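Local coordinates for protein adhesin LabA (Helicobacter pylori, PDB 6GMM) that probably attaches the bacterium to LacdiNAc-bearing glycans of the gastric mucosa, acting as a lectin-type adhesin through its extracellular domain, at residues A79-G84 against C206-N211; G94-H99 against L126-Y131; T160-T165 against T184-Q189; I242-D247 against F311-A316; A296-L301 against E373-A378. One frame throughout, in Å; residues are numbered along the deposited sequence.

Contact 1 of 5, residues A79-G84 against C206-N211; sequences AISPCG and CPWINN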
# COMPACT_ATOMS: atom_id res chain seq x y z
N ALA A 79 20.59 -22.40 5.38
CA ALA A 79 21.46 -22.29 6.54
C ALA A 79 20.72 -22.45 7.87
O ALA A 79 21.29 -22.23 8.93
CB ALA A 79 22.23 -20.98 6.50
N ILE A 80 19.45 -22.87 7.82
CA ILE A 80 18.70 -23.10 9.05
C ILE A 80 19.09 -24.45 9.60
O ILE A 80 18.96 -25.47 8.89
CB ILE A 80 17.17 -23.00 8.86
CG1 ILE A 80 16.73 -21.57 8.63
CG2 ILE A 80 16.42 -23.65 10.06
CD1 ILE A 80 15.36 -21.46 8.03
N SER A 81 19.56 -24.47 10.87
CA SER A 81 19.97 -25.63 11.65
C SER A 81 19.09 -26.84 11.27
O SER A 81 17.86 -26.74 11.40
CB SER A 81 19.89 -25.33 13.14
OG SER A 81 20.86 -26.11 13.81
N PRO A 82 19.69 -27.90 10.68
CA PRO A 82 18.90 -29.03 10.15
C PRO A 82 17.66 -29.40 10.95
O PRO A 82 17.71 -29.73 12.12
CB PRO A 82 19.90 -30.17 10.06
CG PRO A 82 21.24 -29.58 10.49
CD PRO A 82 21.11 -28.11 10.38
N CYS A 83 16.53 -29.32 10.27
CA CYS A 83 15.22 -29.58 10.85
C CYS A 83 15.02 -31.03 11.25
O CYS A 83 15.65 -31.92 10.66
CB CYS A 83 14.11 -29.11 9.91
SG CYS A 83 14.15 -29.90 8.28
N GLY A 84 14.13 -31.24 12.21
CA GLY A 84 13.73 -32.55 12.71
C GLY A 84 12.88 -32.50 13.97
O GLY A 84 12.63 -31.40 14.49
N CYS A 206 12.22 -18.93 15.44
CA CYS A 206 13.56 -18.34 15.54
C CYS A 206 14.67 -19.43 15.63
O CYS A 206 15.41 -19.46 16.61
CB CYS A 206 13.62 -17.38 16.72
SG CYS A 206 15.25 -16.62 16.96
N PRO A 207 14.80 -20.34 14.63
CA PRO A 207 15.83 -21.39 14.73
C PRO A 207 17.24 -20.82 14.65
O PRO A 207 17.40 -19.64 14.33
CB PRO A 207 15.51 -22.28 13.53
CG PRO A 207 14.92 -21.32 12.54
CD PRO A 207 14.03 -20.48 13.38
N TRP A 208 18.26 -21.62 14.95
CA TRP A 208 19.65 -21.19 14.88
C TRP A 208 20.11 -21.21 13.43
O TRP A 208 19.51 -21.90 12.62
CB TRP A 208 20.52 -22.12 15.74
CG TRP A 208 21.98 -21.79 15.84
CD1 TRP A 208 23.02 -22.50 15.31
CD2 TRP A 208 22.57 -20.75 16.63
NE1 TRP A 208 24.22 -21.98 15.72
CE2 TRP A 208 23.98 -20.89 16.53
CE3 TRP A 208 22.06 -19.70 17.41
CZ2 TRP A 208 24.87 -20.00 17.15
CZ3 TRP A 208 22.94 -18.84 18.06
CH2 TRP A 208 24.33 -18.99 17.91
N ILE A 209 21.11 -20.41 13.10
CA ILE A 209 21.69 -20.37 11.76
C ILE A 209 23.05 -21.04 11.91
O ILE A 209 23.76 -20.72 12.87
CB ILE A 209 21.79 -18.91 11.19
CG1 ILE A 209 20.37 -18.23 11.01
CG2 ILE A 209 22.59 -18.85 9.88
CD1 ILE A 209 19.35 -18.94 10.04
N ASN A 210 23.41 -21.97 10.99
CA ASN A 210 24.68 -22.72 11.02
C ASN A 210 25.86 -21.78 11.22
O ASN A 210 25.97 -20.77 10.51
CB ASN A 210 24.88 -23.61 9.75
CG ASN A 210 23.80 -24.66 9.50
OD1 ASN A 210 23.55 -25.08 8.34
ND2 ASN A 210 23.15 -25.13 10.56
N ASN A 211 26.70 -22.06 12.25
CA ASN A 211 27.86 -21.24 12.62
C ASN A 211 27.47 -19.79 13.03
O ASN A 211 28.27 -18.86 12.90
CB ASN A 211 28.94 -21.25 11.52
CG ASN A 211 29.34 -22.64 11.09
OD1 ASN A 211 29.88 -23.43 11.88
ND2 ASN A 211 29.05 -22.99 9.84
O HOH W 1 23.49 -25.51 13.31
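Asn-210 carries much of this contact, and its atoms can be followed outward one by one. CB lies 3.9 Å from Ala-79 O, and CG comes closer, 3.5 Å from Ala-79 O, because chi1 of -59° sets CG beside the backbone N. At the tip the branches part: OD1 stays near the Ala-79 carbonyl, whereas ND2 swings across to Ser-81 CA, 3.4 Å away, and to Pro-82 CD. ND2 also donates to a water, 2.8 Å from Asn-210 ND2, and Ser-81 OG bonds the same water, which sits in the plane of the Trp-208 ring at its edge. Two loops, each also tied to a disulfide (Cys-83 to Cys-113, Cys-206 to Cys-235), are joined by a single beta bridge, Ile-80 opposite Ile-209, which rests on two backbone bonds. Asn-210 N reaches Ala-79 O at 3.0 Å, straight (168°) and nearly along the C=O axis. Ser-81 N meets Trp-208 O at 3.1 Å from above the carbonyl plane. The Ile-80 and Pro-207 side chains cross obliquely, Ile-80 CG2 3.7 Å from Pro-207 CG, and Ile-209 CD1 approaches Ile-80 CG1. Both isoleucines also touch helix 57-76, at Trp-73 and Met-76.

Contact 2 of 5, residues G94-H99 against L126-Y131; sequences GVQTFH and LSTENY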
# COMPACT_ATOMS: atom_id res chain seq x y z
N GLY A 94 7.14 -35.11 13.96
CA GLY A 94 7.83 -36.37 13.69
C GLY A 94 8.89 -36.23 12.61
O GLY A 94 9.57 -35.21 12.53
N VAL A 95 9.03 -37.25 11.78
CA VAL A 95 10.01 -37.25 10.69
C VAL A 95 9.23 -37.16 9.38
O VAL A 95 8.40 -38.04 9.10
CB VAL A 95 10.96 -38.50 10.72
CG1 VAL A 95 11.92 -38.49 9.53
CG2 VAL A 95 11.74 -38.58 12.03
N GLN A 96 9.50 -36.10 8.58
CA GLN A 96 8.85 -35.87 7.28
C GLN A 96 9.84 -35.42 6.18
O GLN A 96 10.91 -34.89 6.49
CB GLN A 96 7.75 -34.83 7.43
CG GLN A 96 6.61 -35.16 8.38
CD GLN A 96 5.63 -34.03 8.44
OE1 GLN A 96 5.28 -33.44 7.41
NE2 GLN A 96 5.17 -33.70 9.64
N THR A 97 9.46 -35.65 4.91
CA THR A 97 10.22 -35.31 3.69
C THR A 97 9.39 -34.33 2.82
O THR A 97 8.19 -34.55 2.58
CB THR A 97 10.65 -36.60 2.92
OG1 THR A 97 11.47 -37.41 3.77
CG2 THR A 97 11.41 -36.30 1.62
N PHE A 98 10.06 -33.23 2.36
CA PHE A 98 9.45 -32.17 1.59
C PHE A 98 10.17 -31.98 0.25
O PHE A 98 11.38 -31.80 0.20
CB PHE A 98 9.42 -30.88 2.43
CG PHE A 98 8.86 -31.07 3.83
CD1 PHE A 98 9.69 -31.43 4.89
CD2 PHE A 98 7.50 -30.90 4.08
CE1 PHE A 98 9.16 -31.61 6.19
CE2 PHE A 98 6.99 -31.05 5.37
CZ PHE A 98 7.82 -31.43 6.41
N HIS A 99 9.40 -32.09 -0.83
CA HIS A 99 9.90 -31.92 -2.19
C HIS A 99 9.71 -30.48 -2.65
O HIS A 99 8.89 -29.75 -2.08
CB HIS A 99 9.14 -32.84 -3.12
CG HIS A 99 9.54 -34.26 -2.94
ND1 HIS A 99 8.95 -35.06 -1.97
CD2 HIS A 99 10.53 -34.96 -3.54
CE1 HIS A 99 9.58 -36.22 -2.04
NE2 HIS A 99 10.54 -36.20 -2.97
N LEU A 126 14.96 -26.25 13.68
CA LEU A 126 13.59 -25.96 13.33
C LEU A 126 12.79 -27.25 13.42
O LEU A 126 13.12 -28.21 12.78
CB LEU A 126 13.51 -25.35 11.91
CG LEU A 126 12.17 -24.74 11.51
CD1 LEU A 126 11.87 -23.52 12.34
CD2 LEU A 126 12.16 -24.37 10.03
N SER A 127 11.71 -27.25 14.19
CA SER A 127 10.75 -28.35 14.32
C SER A 127 10.27 -28.84 12.92
O SER A 127 10.19 -28.04 11.99
CB SER A 127 9.54 -27.83 15.07
OG SER A 127 8.59 -28.86 15.26
N THR A 128 9.87 -30.10 12.81
CA THR A 128 9.33 -30.67 11.57
C THR A 128 7.99 -29.99 11.28
O THR A 128 7.81 -29.52 10.15
CB THR A 128 9.21 -32.19 11.65
OG1 THR A 128 10.52 -32.75 11.82
CG2 THR A 128 8.56 -32.80 10.41
N GLU A 129 7.11 -29.83 12.31
CA GLU A 129 5.81 -29.17 12.17
C GLU A 129 5.93 -27.73 11.62
O GLU A 129 5.16 -27.37 10.74
CB GLU A 129 4.93 -29.23 13.45
CG GLU A 129 5.46 -28.60 14.73
CD GLU A 129 4.72 -28.99 16.02
OE1 GLU A 129 3.69 -29.69 15.94
OE2 GLU A 129 5.20 -28.60 17.11
N ASN A 130 6.91 -26.94 12.11
CA ASN A 130 7.13 -25.57 11.61
C ASN A 130 7.71 -25.60 10.19
O ASN A 130 7.47 -24.71 9.43
CB ASN A 130 8.03 -24.79 12.53
CG ASN A 130 7.34 -24.38 13.81
OD1 ASN A 130 6.12 -24.23 13.88
ND2 ASN A 130 8.12 -24.17 14.85
N TYR A 131 8.47 -26.62 9.82
CA TYR A 131 8.98 -26.68 8.46
C TYR A 131 7.78 -26.93 7.54
O TYR A 131 7.61 -26.19 6.57
CB TYR A 131 10.10 -27.72 8.26
CG TYR A 131 10.79 -27.53 6.92
CD1 TYR A 131 10.17 -27.94 5.74
CD2 TYR A 131 12.00 -26.86 6.82
CE1 TYR A 131 10.75 -27.70 4.50
CE2 TYR A 131 12.60 -26.63 5.59
CZ TYR A 131 11.96 -27.03 4.43
OH TYR A 131 12.51 -26.76 3.20
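A chi1 of -62° in Thr-128 turns OG1 anti to its own carbonyl carbon and CG2 anti to its backbone N, so that OG1 bonds to Gly-94 O while CG2, also close to that oxygen, packs on Gln-96. Tyr-131, three residues on, has CG anti to the backbone N (chi1 -168°), while Phe-98 keeps CG beside its N, and these choices bring the two rings together. Thr-128 OG1 donates to Gly-94 O at 2.7 Å, nearly along the C=O axis. Its methyl CG2 crosses obliquely against the extended chain of Gln-96, 3.6 Å from Gln-96 NE2, an amide nitrogen that is itself hydrogen-bonded to Gly-93 O. Tyr-131 CD1 lies over one face of the Phe-98 ring, toward its rim, and 3.6 Å from Phe-98 CD1. With ring centroids of Phe-98 and Tyr-131 5.0 Å apart and planes at 41°, the pair is an oblique aromatic contact, the side chains running past each other in opposite directions. In the fold, strand 96-98 of a two-stranded antiparallel sheet, paired with strand 111-113, packs on the first turn of helix 128-145, which Ser-127 precedes as N-cap. The geometry implies one short, directional bond between loop and helix start, beside buried aromatic packing that is probably held mainly by dispersion.

Contact 3 of 5, residues T160-T165 against T184-Q189; sequences TELKFT and TKNNAQ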
# COMPACT_ATOMS: atom_id res chain seq x y z
N THR A 160 -10.94 -17.07 -8.19
CA THR A 160 -10.20 -18.02 -9.04
C THR A 160 -9.64 -19.13 -8.13
O THR A 160 -8.94 -18.82 -7.17
CB THR A 160 -9.14 -17.31 -9.90
OG1 THR A 160 -9.80 -16.35 -10.73
CG2 THR A 160 -8.34 -18.29 -10.78
N GLU A 161 -9.99 -20.40 -8.42
CA GLU A 161 -9.56 -21.57 -7.63
C GLU A 161 -8.11 -21.97 -7.89
O GLU A 161 -7.66 -22.01 -9.05
CB GLU A 161 -10.50 -22.77 -7.88
CG GLU A 161 -10.22 -24.01 -7.04
CD GLU A 161 -10.85 -25.30 -7.53
OE1 GLU A 161 -11.58 -25.94 -6.74
OE2 GLU A 161 -10.61 -25.69 -8.70
N LEU A 162 -7.40 -22.30 -6.80
CA LEU A 162 -6.04 -22.83 -6.82
C LEU A 162 -6.12 -24.26 -6.25
O LEU A 162 -6.54 -24.45 -5.10
CB LEU A 162 -5.07 -21.95 -6.00
CG LEU A 162 -3.58 -22.30 -6.15
CD1 LEU A 162 -3.04 -21.94 -7.54
CD2 LEU A 162 -2.76 -21.61 -5.10
N LYS A 163 -5.78 -25.26 -7.09
CA LYS A 163 -5.87 -26.67 -6.70
C LYS A 163 -4.66 -27.50 -7.15
O LYS A 163 -4.41 -27.64 -8.35
CB LYS A 163 -7.19 -27.28 -7.21
CG LYS A 163 -7.62 -28.53 -6.47
CD LYS A 163 -8.94 -29.10 -7.01
CE LYS A 163 -8.79 -29.96 -8.24
NZ LYS A 163 -10.10 -30.44 -8.74
N PHE A 164 -3.93 -28.07 -6.17
CA PHE A 164 -2.75 -28.90 -6.40
C PHE A 164 -2.47 -29.80 -5.20
O PHE A 164 -2.87 -29.48 -4.08
CB PHE A 164 -1.50 -28.04 -6.72
CG PHE A 164 -1.02 -27.18 -5.57
CD1 PHE A 164 -1.64 -25.97 -5.27
CD2 PHE A 164 0.05 -27.59 -4.78
CE1 PHE A 164 -1.21 -25.21 -4.19
CE2 PHE A 164 0.48 -26.81 -3.70
CZ PHE A 164 -0.15 -25.62 -3.42
N THR A 165 -1.72 -30.88 -5.44
CA THR A 165 -1.29 -31.85 -4.43
C THR A 165 0.15 -31.54 -4.02
O THR A 165 1.02 -31.35 -4.88
CB THR A 165 -1.45 -33.27 -4.98
OG1 THR A 165 -2.83 -33.49 -5.26
CG2 THR A 165 -0.97 -34.34 -4.01
N THR A 184 -7.89 -24.07 -2.49
CA THR A 184 -7.99 -22.68 -2.01
C THR A 184 -8.21 -21.71 -3.19
O THR A 184 -8.51 -22.17 -4.30
CB THR A 184 -6.77 -22.32 -1.11
OG1 THR A 184 -7.04 -21.05 -0.49
CG2 THR A 184 -5.45 -22.26 -1.88
N LYS A 185 -8.12 -20.37 -2.94
CA LYS A 185 -8.30 -19.36 -3.98
C LYS A 185 -6.96 -18.72 -4.34
O LYS A 185 -6.10 -18.51 -3.47
CB LYS A 185 -9.33 -18.27 -3.58
CG LYS A 185 -10.75 -18.74 -3.20
CD LYS A 185 -11.56 -19.25 -4.39
CE LYS A 185 -12.92 -19.75 -3.96
NZ LYS A 185 -13.55 -20.58 -5.03
N ASN A 186 -6.77 -18.42 -5.64
CA ASN A 186 -5.61 -17.70 -6.15
C ASN A 186 -6.07 -16.26 -6.08
O ASN A 186 -6.62 -15.72 -7.05
CB ASN A 186 -5.25 -18.07 -7.59
CG ASN A 186 -3.92 -17.47 -8.03
OD1 ASN A 186 -3.37 -16.59 -7.37
ND2 ASN A 186 -3.36 -17.95 -9.15
N ASN A 187 -5.96 -15.68 -4.88
CA ASN A 187 -6.38 -14.30 -4.66
C ASN A 187 -5.43 -13.70 -3.66
O ASN A 187 -4.79 -14.45 -2.91
CB ASN A 187 -7.85 -14.22 -4.26
CG ASN A 187 -8.21 -14.48 -2.81
OD1 ASN A 187 -7.47 -14.18 -1.87
ND2 ASN A 187 -9.43 -14.93 -2.59
N ALA A 188 -5.28 -12.38 -3.68
CA ALA A 188 -4.34 -11.63 -2.85
C ALA A 188 -4.54 -11.78 -1.35
O ALA A 188 -3.57 -11.67 -0.62
CB ALA A 188 -4.35 -10.18 -3.25
N GLN A 189 -5.78 -12.01 -0.88
CA GLN A 189 -6.04 -12.17 0.56
C GLN A 189 -5.37 -13.44 1.08
O GLN A 189 -4.65 -13.41 2.09
CB GLN A 189 -7.55 -12.24 0.82
CG GLN A 189 -8.00 -11.51 2.06
CD GLN A 189 -9.49 -11.59 2.24
OE1 GLN A 189 -10.28 -11.53 1.29
NE2 GLN A 189 -9.91 -11.73 3.48
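Leu-162 and Thr-184 point to the same face of the pairing, whereas Glu-161 and Lys-185 diverge from one another. In Leu-162 CG stands anti to the backbone N, which sends the branched end toward Ile-140 and Ala-144 of helix 128-145. Thr-184 OG1 is also anti to its N (chi1 -170°), placing CG2 in the crowded position between N and carbonyl carbon, 4.1 Å from Leu-162 CB. Asn-186 CB also approaches that carbon, 4.2 Å from Leu-162 CB, and the amide ND2 is bonded to Ala-144 O. This is an antiparallel two-stranded sheet in which Leu-162 and Thr-184 form the hydrogen-bonded pair and Glu-161 and Lys-185 the non-hydrogen-bonded one, their CA atoms 4.4 Å apart. Leu-162 N meets Thr-184 O at 2.7 Å, well above the carbonyl plane, while Thr-184 N returns to Leu-162 O at 3.0 Å and 174°, nearly along the C=O axis. Asn-186 N donates to Thr-160 O at 2.7 Å. With CG anti to the backbone N, Glu-161 CG lies 3.7 Å from Thr-184 O. After the inverse gamma turn centred on Asn-186, Asn-187 caps helix 188-205, its OD1 bonded to Val-190 N.

Contact 4 of 5, residues I242-D247 against F311-A316; sequences ISAIQD and FERIPA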
# COMPACT_ATOMS: atom_id res chain seq x y z
N ILE A 242 13.03 -9.15 8.50
CA ILE A 242 11.74 -9.71 8.96
C ILE A 242 10.78 -8.53 9.23
O ILE A 242 9.64 -8.55 8.77
CB ILE A 242 11.95 -10.58 10.23
CG1 ILE A 242 12.73 -11.89 9.89
CG2 ILE A 242 10.64 -10.86 10.97
CD1 ILE A 242 13.42 -12.51 11.10
N SER A 243 11.25 -7.50 9.95
CA SER A 243 10.41 -6.36 10.29
C SER A 243 9.86 -5.65 9.04
O SER A 243 8.64 -5.48 8.92
CB SER A 243 11.13 -5.39 11.22
OG SER A 243 10.25 -4.35 11.63
N ALA A 244 10.77 -5.34 8.07
CA ALA A 244 10.41 -4.68 6.81
C ALA A 244 9.40 -5.50 6.04
O ALA A 244 8.46 -4.94 5.49
CB ALA A 244 11.65 -4.48 5.96
N ILE A 245 9.55 -6.82 6.04
CA ILE A 245 8.65 -7.67 5.27
C ILE A 245 7.28 -7.76 5.92
O ILE A 245 6.27 -7.74 5.21
CB ILE A 245 9.28 -9.05 4.96
CG1 ILE A 245 10.59 -8.88 4.12
CG2 ILE A 245 8.26 -9.93 4.22
CD1 ILE A 245 11.44 -10.21 3.87
N GLN A 246 7.23 -7.85 7.26
CA GLN A 246 5.97 -7.90 8.02
C GLN A 246 5.12 -6.69 7.75
O GLN A 246 3.92 -6.84 7.50
CB GLN A 246 6.23 -8.03 9.53
CG GLN A 246 6.79 -9.42 9.91
CD GLN A 246 5.73 -10.50 10.04
OE1 GLN A 246 5.61 -11.12 11.11
NE2 GLN A 246 5.00 -10.82 8.93
N ASP A 247 5.74 -5.49 7.73
CA ASP A 247 5.04 -4.22 7.46
C ASP A 247 4.59 -4.17 5.98
O ASP A 247 3.51 -3.66 5.68
CB ASP A 247 6.00 -3.07 7.77
CG ASP A 247 6.29 -2.84 9.25
OD1 ASP A 247 5.38 -3.11 10.09
OD2 ASP A 247 7.35 -2.26 9.55
N PHE A 311 10.19 -1.72 2.13
CA PHE A 311 11.17 -2.45 1.34
C PHE A 311 12.56 -1.77 1.34
O PHE A 311 13.58 -2.47 1.36
CB PHE A 311 10.67 -2.65 -0.10
CG PHE A 311 11.63 -3.52 -0.88
CD1 PHE A 311 11.62 -4.90 -0.72
CD2 PHE A 311 12.60 -2.96 -1.70
CE1 PHE A 311 12.54 -5.70 -1.40
CE2 PHE A 311 13.52 -3.75 -2.38
CZ PHE A 311 13.48 -5.12 -2.23
N GLU A 312 12.61 -0.45 1.37
CA GLU A 312 13.86 0.29 1.32
C GLU A 312 14.61 0.31 2.64
O GLU A 312 15.74 0.81 2.67
CB GLU A 312 13.66 1.71 0.76
CG GLU A 312 13.43 1.74 -0.74
CD GLU A 312 13.16 3.10 -1.35
OE1 GLU A 312 13.31 4.13 -0.64
OE2 GLU A 312 12.83 3.14 -2.56
N ARG A 313 14.03 -0.29 3.71
CA ARG A 313 14.73 -0.45 5.00
C ARG A 313 15.75 -1.58 4.84
O ARG A 313 16.70 -1.66 5.61
CB ARG A 313 13.79 -0.80 6.14
CG ARG A 313 12.80 0.29 6.48
CD ARG A 313 11.72 -0.25 7.40
NE ARG A 313 12.32 -0.93 8.55
CZ ARG A 313 11.64 -1.61 9.46
NH1 ARG A 313 10.32 -1.69 9.38
NH2 ARG A 313 12.27 -2.18 10.47
N ILE A 314 15.52 -2.47 3.84
CA ILE A 314 16.39 -3.60 3.50
C ILE A 314 17.63 -3.03 2.77
O ILE A 314 17.45 -2.29 1.79
CB ILE A 314 15.64 -4.67 2.63
CG1 ILE A 314 14.32 -5.14 3.33
CG2 ILE A 314 16.57 -5.82 2.23
CD1 ILE A 314 13.64 -6.43 2.79
N PRO A 315 18.87 -3.35 3.22
CA PRO A 315 20.05 -2.78 2.55
C PRO A 315 20.19 -3.21 1.10
O PRO A 315 19.96 -4.37 0.77
CB PRO A 315 21.24 -3.26 3.39
CG PRO A 315 20.71 -4.28 4.26
CD PRO A 315 19.25 -4.16 4.39
N ALA A 316 20.53 -2.26 0.24
CA ALA A 316 20.71 -2.46 -1.19
C ALA A 316 21.61 -3.67 -1.57
O ALA A 316 21.27 -4.36 -2.52
CB ALA A 316 21.22 -1.18 -1.84
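The guanidinium of Arg-313 has the backbone N of Ala-244 over one face, offset toward the rim, with Asp-247 OD2 in the plane at its edge and Ser-243 OG also near the edge. Arg-313 NH1 and Asp-247 OD2 form a salt bridge at 3.0 Å, although the carboxylate and guanidinium planes are 42° apart and the side chains cross at about a right angle. Ser-243 OG, held anti to its backbone N, receives two weak hydrogen bonds, at 3.2 Å from Arg-313 NH2 and 3.5 Å from Arg-313 NH1. A bend at chi3 of Arg-313 (52°) turns the group onto this helix flank. Beside it, Ala-244 CB packs against Ile-314 CG1 at 3.8 Å, and Ile-245 CG1 meets Ile-314 CD1 obliquely at 4.1 Å. Arg-313 and Ile-314 belong to a type I beta turn from Phe-311, the last residue of helix 287-311, to Ile-314, closed by Ile-314 N to Phe-311 O at 3.1 Å, so the contact docks that turn on helix 239-264, with Asn-240 ND2 also gripping Arg-313 O. A single-point ion pair at an exposed arginine, with non-coplanar groups, is probably a modest electrostatic tie that favours ionised Asp-247, while the buried Ala-244 and Ile-314 supply the apolar packing.

Contact 5 of 5, residues A296-L301 against E373-A378; sequences AQAEIL and ERIHNA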
# COMPACT_ATOMS: atom_id res chain seq x y z
N ALA A 296 -11.05 5.44 -0.73
CA ALA A 296 -10.39 4.12 -0.88
C ALA A 296 -9.23 4.18 -1.86
O ALA A 296 -8.13 3.80 -1.50
CB ALA A 296 -11.38 3.05 -1.29
N GLN A 297 -9.44 4.71 -3.08
CA GLN A 297 -8.38 4.83 -4.09
C GLN A 297 -7.17 5.58 -3.54
O GLN A 297 -6.04 5.21 -3.83
CB GLN A 297 -8.90 5.56 -5.35
CG GLN A 297 -9.94 4.72 -6.10
CD GLN A 297 -10.18 5.22 -7.49
OE1 GLN A 297 -9.26 5.70 -8.17
NE2 GLN A 297 -11.40 5.05 -7.96
N ALA A 298 -7.39 6.62 -2.74
CA ALA A 298 -6.29 7.37 -2.15
C ALA A 298 -5.54 6.54 -1.13
O ALA A 298 -4.31 6.67 -1.07
CB ALA A 298 -6.78 8.67 -1.53
N GLU A 299 -6.27 5.66 -0.36
CA GLU A 299 -5.65 4.76 0.65
C GLU A 299 -4.76 3.74 -0.00
O GLU A 299 -3.61 3.61 0.40
CB GLU A 299 -6.69 4.04 1.53
CG GLU A 299 -6.67 4.46 2.98
CD GLU A 299 -5.42 4.14 3.77
OE1 GLU A 299 -4.42 4.88 3.64
OE2 GLU A 299 -5.47 3.19 4.59
N ILE A 300 -5.28 3.05 -1.04
CA ILE A 300 -4.53 2.09 -1.86
C ILE A 300 -3.19 2.71 -2.26
O ILE A 300 -2.15 2.10 -2.04
CB ILE A 300 -5.35 1.69 -3.09
CG1 ILE A 300 -6.57 0.85 -2.66
CG2 ILE A 300 -4.48 0.99 -4.13
CD1 ILE A 300 -7.53 0.54 -3.71
N LEU A 301 -3.21 3.93 -2.76
CA LEU A 301 -2.00 4.65 -3.14
C LEU A 301 -1.06 4.89 -1.94
O LEU A 301 0.16 4.66 -2.05
CB LEU A 301 -2.37 5.95 -3.87
CG LEU A 301 -3.01 5.71 -5.25
CD1 LEU A 301 -3.37 7.02 -5.95
CD2 LEU A 301 -2.14 4.79 -6.12
N GLU A 373 -3.75 12.91 -8.50
CA GLU A 373 -4.21 14.29 -8.29
C GLU A 373 -5.74 14.36 -8.50
O GLU A 373 -6.43 14.90 -7.64
CB GLU A 373 -3.50 15.25 -9.26
N ARG A 374 -6.26 13.75 -9.59
CA ARG A 374 -7.70 13.72 -9.91
C ARG A 374 -8.51 13.00 -8.82
O ARG A 374 -9.66 13.35 -8.59
CB ARG A 374 -7.92 13.04 -11.26
CG ARG A 374 -7.30 13.82 -12.43
CD ARG A 374 -7.47 13.08 -13.74
NE ARG A 374 -6.64 13.63 -14.82
CZ ARG A 374 -5.87 12.88 -15.61
NH1 ARG A 374 -5.14 13.45 -16.56
NH2 ARG A 374 -5.81 11.56 -15.44
N ILE A 375 -7.90 12.02 -8.13
CA ILE A 375 -8.52 11.26 -7.03
C ILE A 375 -8.75 12.20 -5.84
O ILE A 375 -9.85 12.22 -5.28
CB ILE A 375 -7.66 10.00 -6.66
CG1 ILE A 375 -7.84 8.88 -7.71
CG2 ILE A 375 -7.93 9.48 -5.22
CD1 ILE A 375 -6.77 7.76 -7.65
N HIS A 376 -7.72 12.98 -5.47
CA HIS A 376 -7.82 13.91 -4.35
C HIS A 376 -8.89 14.95 -4.65
O HIS A 376 -9.82 15.14 -3.85
CB HIS A 376 -6.44 14.52 -4.03
CG HIS A 376 -5.40 13.46 -3.75
ND1 HIS A 376 -5.64 12.43 -2.85
CD2 HIS A 376 -4.15 13.31 -4.25
CE1 HIS A 376 -4.54 11.69 -2.85
NE2 HIS A 376 -3.63 12.17 -3.68
N ASN A 377 -8.84 15.52 -5.87
CA ASN A 377 -9.84 16.51 -6.28
C ASN A 377 -11.27 15.90 -6.28
O ASN A 377 -12.18 16.52 -5.74
CB ASN A 377 -9.48 17.11 -7.65
CG ASN A 377 -8.20 17.94 -7.64
OD1 ASN A 377 -7.87 18.62 -6.66
ND2 ASN A 377 -7.47 17.91 -8.74
N ALA A 378 -11.43 14.64 -6.78
CA ALA A 378 -12.73 13.96 -6.81
C ALA A 378 -13.27 13.73 -5.40
O ALA A 378 -14.47 13.87 -5.18
CB ALA A 378 -12.62 12.64 -7.57
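Ile-375 packs tightly on helix 287-311, whereas His-376 on its outer flank touches it only loosely. The delta methyl is the most engaged group: Ile-375 CD1 lies 3.3 Å from Gln-297 OE1 and 3.8 Å from Gln-297 CB, the two side chains crossing at about a right angle. From the next turn Leu-301 comes tip to tip, its CD1 3.9 Å from Ile-375 CD1. The other branch, CG2, anti to the backbone N, rests on Ala-298, with Ile-375 CG2 3.9 Å from Ala-298 CB. Two helices of the elongated helical bundle meet here, their axes 9.6 Å apart at closest approach and running 141° from parallel, antiparallel in sense but inclined, with Ala-298 opposite Ile-375 where the backbones come nearest. No hydrogen bond links the two segments. Gln-297 OE1 is satisfied by Ser-45 OG of helix 32-50, and Gln-297 NE2 by Asn-293 OD1 and Leu-42 O, which fix the amide beside the isoleucine; Phe-368 also touches Ile-375 and Leu-301. On the exposed side the imidazole lies oblique to the Ala-298 methyl, His-376 CE1 4.0 Å from Ala-298 CB, a thin contact of an exposed ring with a partly exposed alanine.

Overall arrangement
From the N terminus, the first long loop begins after helix 57-76 and is closed by contact 1, where 206-211 returns to 79-84. Within it contacts 2 and 3 each close a shorter loop, one after the other: contact 2 ties strand 96-98 to helix 128-145, and contact 3 pairs strands 161-165 and 181-185. Contacts 1 and 2 touch, Gly-84 N lying 3.2 Å from Leu-126 O, whereas contacts 1 and 3 are about 31 Å apart between centres. Further along, contacts 4 and 5 close interlocking loops that cross: helix 239-264 binds the turn ending helix 287-311, and that helix itself meets helix 369-386. Contact 5 lies about 46 Å from contact 1 between centres.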